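Local coordinates for odorant-binding protein (Phormia regina, PDB 5DIC) that binds long-chain fatty acids such as palmitate and probably solubilises them at the oral disk of the blowfly, at residues A67-L70 and E71-P75; E80-K83 and A84-K88. All coordinates share one frame; numbering follows the deposited sequence.

Both contacts are local and lie in series: helix 66-77, which carries interaction 1, ends before helix 79-89, which carries interaction 2, begins. Neither nests in or crosses the other, and each closes single helical turns, not a long loop. From the N terminus, residues 67-75 come first and bring Lys72 and Leu73 to a bound palmitic acid. The chain then turns sharply into residues 80-88. The two helices pack against each other through Leu70 and Leu73 of the first and Val82, Lys83 and Leu86 of the second, with Leu73 CB 3.7 Å from Val82 CG2. Through Ala85 and Leu86 the second helix also joins helix 97-113, tying three helices together beside the bound fatty acids.

Interaction 1: residues A67-L70 and E71-P75. With PLM (palmitic acid), chain B.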
loop_
_atom_site.group_PDB
_atom_site.type_symbol
_atom_site.label_atom_id
_atom_site.label_comp_id
_atom_site.label_asym_id
_atom_site.label_seq_id
_atom_site.Cartn_x
_atom_site.Cartn_y
_atom_site.Cartn_z
ATOM N N ALA A 67 6.527 8.185 -9.876
ATOM C CA ALA A 67 5.826 9.427 -10.105
ATOM C C ALA A 67 4.480 9.456 -9.390
ATOM O O ALA A 67 4.068 10.503 -8.891
ATOM C CB ALA A 67 5.653 9.692 -11.605
ATOM N N VAL A 68 3.799 8.314 -9.335
ATOM C CA VAL A 68 2.514 8.241 -8.670
ATOM C C VAL A 68 2.673 8.337 -7.160
ATOM O O VAL A 68 1.935 9.063 -6.500
ATOM C CB VAL A 68 1.719 7.002 -9.099
ATOM C CG1 VAL A 68 0.413 6.934 -8.347
ATOM C CG2 VAL A 68 1.468 7.014 -10.596
ATOM N N VAL A 69 3.672 7.646 -6.627
ATOM C CA VAL A 69 3.967 7.764 -5.202
ATOM C C VAL A 69 4.251 9.223 -4.849
ATOM O O VAL A 69 3.747 9.719 -3.854
ATOM C CB VAL A 69 5.128 6.828 -4.817
ATOM C CG1 VAL A 69 5.583 7.120 -3.397
ATOM C CG2 VAL A 69 4.706 5.378 -4.975
ATOM N N LEU A 70 5.112 9.874 -5.631
ATOM C CA LEU A 70 5.384 11.279 -5.378
ATOM C C LEU A 70 4.141 12.152 -5.473
ATOM O O LEU A 70 3.916 13.023 -4.628
ATOM C CB LEU A 70 6.466 11.789 -6.338
ATOM C CG LEU A 70 7.867 11.273 -6.010
ATOM C CD1 LEU A 70 8.758 11.375 -7.237
ATOM C CD2 LEU A 70 8.500 12.028 -4.849
ATOM N N GLU A 71 3.335 11.945 -6.491
ATOM C CA GLU A 71 2.119 12.756 -6.634
ATOM C C GLU A 71 1.223 12.639 -5.404
ATOM O O GLU A 71 0.656 13.632 -4.938
ATOM C CB GLU A 71 1.318 12.364 -7.865
ATOM C CG GLU A 71 0.062 13.210 -8.124
ATOM C CD GLU A 71 0.365 14.623 -8.574
ATOM O OE1 GLU A 71 1.471 14.878 -9.098
ATOM O OE2 GLU A 71 -0.530 15.479 -8.423
ATOM N N LYS A 72 1.098 11.422 -4.900
ATOM C CA LYS A 72 0.191 11.162 -3.801
ATOM C C LYS A 72 0.736 11.535 -2.442
ATOM O O LYS A 72 -0.032 11.918 -1.552
ATOM C CB LYS A 72 -0.321 9.742 -3.834
ATOM C CG LYS A 72 -1.184 9.464 -5.065
ATOM C CD LYS A 72 -1.733 8.044 -5.050
ATOM C CE LYS A 72 -2.491 7.732 -6.308
ATOM N NZ LYS A 72 -3.823 8.347 -6.324
ATOM N N LEU A 73 2.046 11.398 -2.223
ATOM C CA LEU A 73 2.616 11.580 -0.908
ATOM C C LEU A 73 3.402 12.866 -0.722
ATOM O O LEU A 73 3.523 13.341 0.415
ATOM C CB LEU A 73 3.533 10.424 -0.528
ATOM C CG LEU A 73 2.931 9.036 -0.446
ATOM C CD1 LEU A 73 4.004 8.074 0.018
ATOM C CD2 LEU A 73 1.749 9.009 0.501
ATOM N N SER A 74 3.945 13.448 -1.786
ATOM C CA SER A 74 4.815 14.629 -1.601
ATOM C C SER A 74 4.108 15.819 -0.947
ATOM O O SER A 74 4.694 16.462 -0.098
ATOM C CB SER A 74 5.506 15.074 -2.897
ATOM O OG SER A 74 6.445 14.112 -3.309
ATOM N N PRO A 75 2.857 16.126 -1.341
ATOM C CA PRO A 75 2.262 17.339 -0.762
ATOM C C PRO A 75 2.215 17.321 0.756
ATOM O O PRO A 75 2.490 18.347 1.389
ATOM C CB PRO A 75 0.885 17.407 -1.439
ATOM C CG PRO A 75 1.128 16.747 -2.791
ATOM C CD PRO A 75 2.042 15.587 -2.441
HETATM C C1 PLM B . -6.413 6.523 -4.315
HETATM O O1 PLM B . -5.310 7.071 -4.577
HETATM O O2 PLM B . -7.038 5.861 -5.162
HETATM C C2 PLM B . -7.031 6.577 -2.941
HETATM C C3 PLM B . -6.106 7.182 -1.893
HETATM C C4 PLM B . -4.980 6.236 -1.532
HETATM C C5 PLM B . -4.327 6.725 -0.252
HETATM C C6 PLM B . -3.007 6.030 -0.012
HETATM C C7 PLM B . -1.940 6.596 -0.921
HETATM C C8 PLM B . -0.637 6.004 -0.449
HETATM C C9 PLM B . 0.313 6.018 -1.621
HETATM C CA PLM B . 1.768 5.766 -1.258
HETATM C CB PLM B . 2.347 4.454 -1.744
HETATM C CC PLM B . 3.575 4.037 -0.942
HETATM C CD PLM B . 3.490 2.572 -0.519
HETATM C CE PLM B . 3.536 1.585 -1.701
HETATM C CF PLM B . 3.586 0.127 -1.206
HETATM C CG PLM B . 3.710 -0.924 -2.299
#
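Val68 and Lys72, one turn apart on helix 66-77, run side by side in the same direction, with Val68 CG1 3.6 Å from Lys72 CE. Beyond CB the lysine chain is extended as far as CE and bends at its last torsion (chi4 -76°), which turns the ammonium group onto the carboxylate of palmitic acid. There Lys72 NZ donates a hydrogen bond to PLM O1 at 2.6 Å, a short bond that probably gains from opposite charges. With an alanine in its place, the carboxylate oxygen would probably lose this charged mate, and Val68 its aliphatic neighbour.

Apolar contacts follow the hydrocarbon tail. Leu73 CD1 lies 3.5 Å from PLM CA, and its other methyl, CD2, also touches the palmitate tail. The same CD1 meets Val69 CG1 at 3.9 Å, while the second methyl of Val69 faces the tail more distantly. Head group and tail are thus met by consecutive residues of one helix.

The backbone supplies the regular i to i+4 ladder, in which the amides of Glu71, Lys72 and Leu73 bond to the carbonyls of Ala67, Val68 and Val69. The next rung, Ser74 N to Leu70 O, measures 2.9 Å. Ser74 OG stands beside the backbone N (chi1 -68°), which brings it back over the preceding turn, 3.3 Å from Leu70 CD2. Pro75 has no N-H to give to the turn before it, so one rung is missing and the helix kinks there.

Val68 and Val69 touch Thr58 in the loop before the short strand 59-60. Leu73 also meets Leu2 and a second palmitic acid, and Val69, Leu70 and Leu73 all pack on Val82 of helix 79-89.

Interaction 2: residues E80-K83 and A84-K88; sequences EKVK and AALDK
Helix 79-89 is a regular alpha-helix in this stretch, and its i to i+4 ladder joins residues 80-83 to residues 84-88. The amides of Ala84 and Ala85 bond to the carbonyls of Glu80 and Lys81. At the third rung Leu86 N reaches Val82 O at 2.9 Å with an N-H...O angle of 165°, the straightest of the four. Lys83 O accepts the fourth, from Asp87 N at 2.9 Å.

This last carbonyl has a second partner. A water donates to Lys83 O and to Asp87 OD1, both at 2.9 Å, and so links the aspartate to the preceding turn. Asp87 CG sits beside its own backbone N (chi1 -79°), which folds the carboxylate back until CG is 3.4 Å from Lys83 O. Carbonyl and carboxylate are both acceptors, and the water joins them by offering a proton to each.

In the mainly helical PBP/GOBP fold, this helix turns one face toward the interior and another toward solvent. On the inner face Val82 CG1 and Leu86 CD1 approach to 4.2 Å, a loose apolar contact along one side of the helix. Leu86 CG also rests 3.5 Å from Val82 O, beside the rung that its own amide forms. Ala85 offers a single methyl, which touches a bound palmitic acid as well as Phe108 and Ala111 of helix 97-113.

On the solvent side Glu80 bends at its second torsion (chi2 -86°), bringing OE2 to 3.8 Å from Ala84 CB, a van der Waals touch at the methyl. On the flank toward helix 66-77 the chain of Lys83 leads back toward the start of its own helix, its aliphatic part on Leu70 and its NZ in a salt bridge with Glu79.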
loop_
_atom_site.group_PDB
_atom_site.type_symbol
_atom_site.label_atom_id
_atom_site.label_comp_id
_atom_site.label_asym_id
_atom_site.label_seq_id
_atom_site.Cartn_x
_atom_site.Cartn_y
_atom_site.Cartn_z
ATOM N N GLU A 80 11.431 15.767 -0.892
ATOM C CA GLU A 80 12.688 15.128 -0.599
ATOM C C GLU A 80 12.512 13.935 0.326
ATOM O O GLU A 80 13.177 12.884 0.148
ATOM C CB GLU A 80 13.723 16.117 -0.045
ATOM C CG GLU A 80 15.071 15.456 0.249
ATOM C CD GLU A 80 15.175 14.815 1.639
ATOM O OE1 GLU A 80 14.623 15.368 2.619
ATOM O OE2 GLU A 80 15.823 13.745 1.747
ATOM N N LYS A 81 11.621 14.046 1.305
ATOM C CA LYS A 81 11.374 12.932 2.218
ATOM C C LYS A 81 10.778 11.706 1.507
ATOM O O LYS A 81 11.165 10.560 1.769
ATOM C CB LYS A 81 10.501 13.380 3.392
ATOM C CG LYS A 81 11.254 14.379 4.279
ATOM C CD LYS A 81 10.397 15.226 5.201
ATOM C CE LYS A 81 11.258 16.209 6.004
ATOM N NZ LYS A 81 10.509 17.344 6.616
ATOM N N VAL A 82 9.879 11.952 0.568
ATOM C CA VAL A 82 9.288 10.866 -0.182
ATOM C C VAL A 82 10.332 10.270 -1.137
ATOM O O VAL A 82 10.430 9.048 -1.270
ATOM C CB VAL A 82 8.025 11.310 -0.932
ATOM C CG1 VAL A 82 7.488 10.168 -1.784
ATOM C CG2 VAL A 82 6.962 11.716 0.077
ATOM N N LYS A 83 11.168 11.112 -1.760
ATOM C CA LYS A 83 12.252 10.596 -2.631
ATOM C C LYS A 83 13.222 9.736 -1.834
ATOM O O LYS A 83 13.684 8.704 -2.312
ATOM C CB LYS A 83 12.998 11.755 -3.303
ATOM C CG LYS A 83 12.189 12.391 -4.417
ATOM C CD LYS A 83 12.907 13.528 -5.113
ATOM C CE LYS A 83 12.111 13.997 -6.312
ATOM N NZ LYS A 83 12.739 15.139 -7.034
ATOM N N ALA A 84 13.492 10.129 -0.593
ATOM C CA ALA A 84 14.389 9.359 0.236
ATOM C C ALA A 84 13.761 8.006 0.583
ATOM O O ALA A 84 14.436 6.970 0.568
ATOM C CB ALA A 84 14.744 10.124 1.501
ATOM N N ALA A 85 12.464 7.986 0.877
ATOM C CA ALA A 85 11.770 6.721 1.165
ATOM C C ALA A 85 11.737 5.819 -0.066
ATOM O O ALA A 85 11.934 4.603 0.035
ATOM C CB ALA A 85 10.356 7.004 1.611
ATOM N N LEU A 86 11.534 6.410 -1.239
ATOM C CA LEU A 86 11.628 5.651 -2.477
ATOM C C LEU A 86 12.999 5.028 -2.639
ATOM O O LEU A 86 13.112 3.850 -2.985
ATOM C CB LEU A 86 11.301 6.534 -3.692
ATOM C CG LEU A 86 9.806 6.792 -3.900
ATOM C CD1 LEU A 86 9.604 8.017 -4.754
ATOM C CD2 LEU A 86 9.138 5.597 -4.509
ATOM N N ASP A 87 14.055 5.803 -2.380
ATOM C CA ASP A 87 15.391 5.278 -2.565
ATOM C C ASP A 87 15.650 4.083 -1.668
ATOM O O ASP A 87 16.354 3.138 -2.042
ATOM C CB ASP A 87 16.440 6.344 -2.266
ATOM C CG ASP A 87 16.635 7.331 -3.410
ATOM O OD1 ASP A 87 16.248 7.034 -4.560
ATOM O OD2 ASP A 87 17.220 8.401 -3.154
ATOM N N LYS A 88 15.100 4.136 -0.465
ATOM C CA LYS A 88 15.298 3.070 0.512
ATOM C C LYS A 88 14.402 1.853 0.345
ATOM O O LYS A 88 14.811 0.745 0.727
ATOM C CB LYS A 88 15.120 3.652 1.896
ATOM C CG LYS A 88 16.220 4.651 2.178
ATOM C CD LYS A 88 16.876 4.487 3.531
ATOM C CE LYS A 88 16.087 5.185 4.620
ATOM N NZ LYS A 88 16.717 4.952 5.949
HETATM O O HOH W 1 14.014 8.736 -5.180
#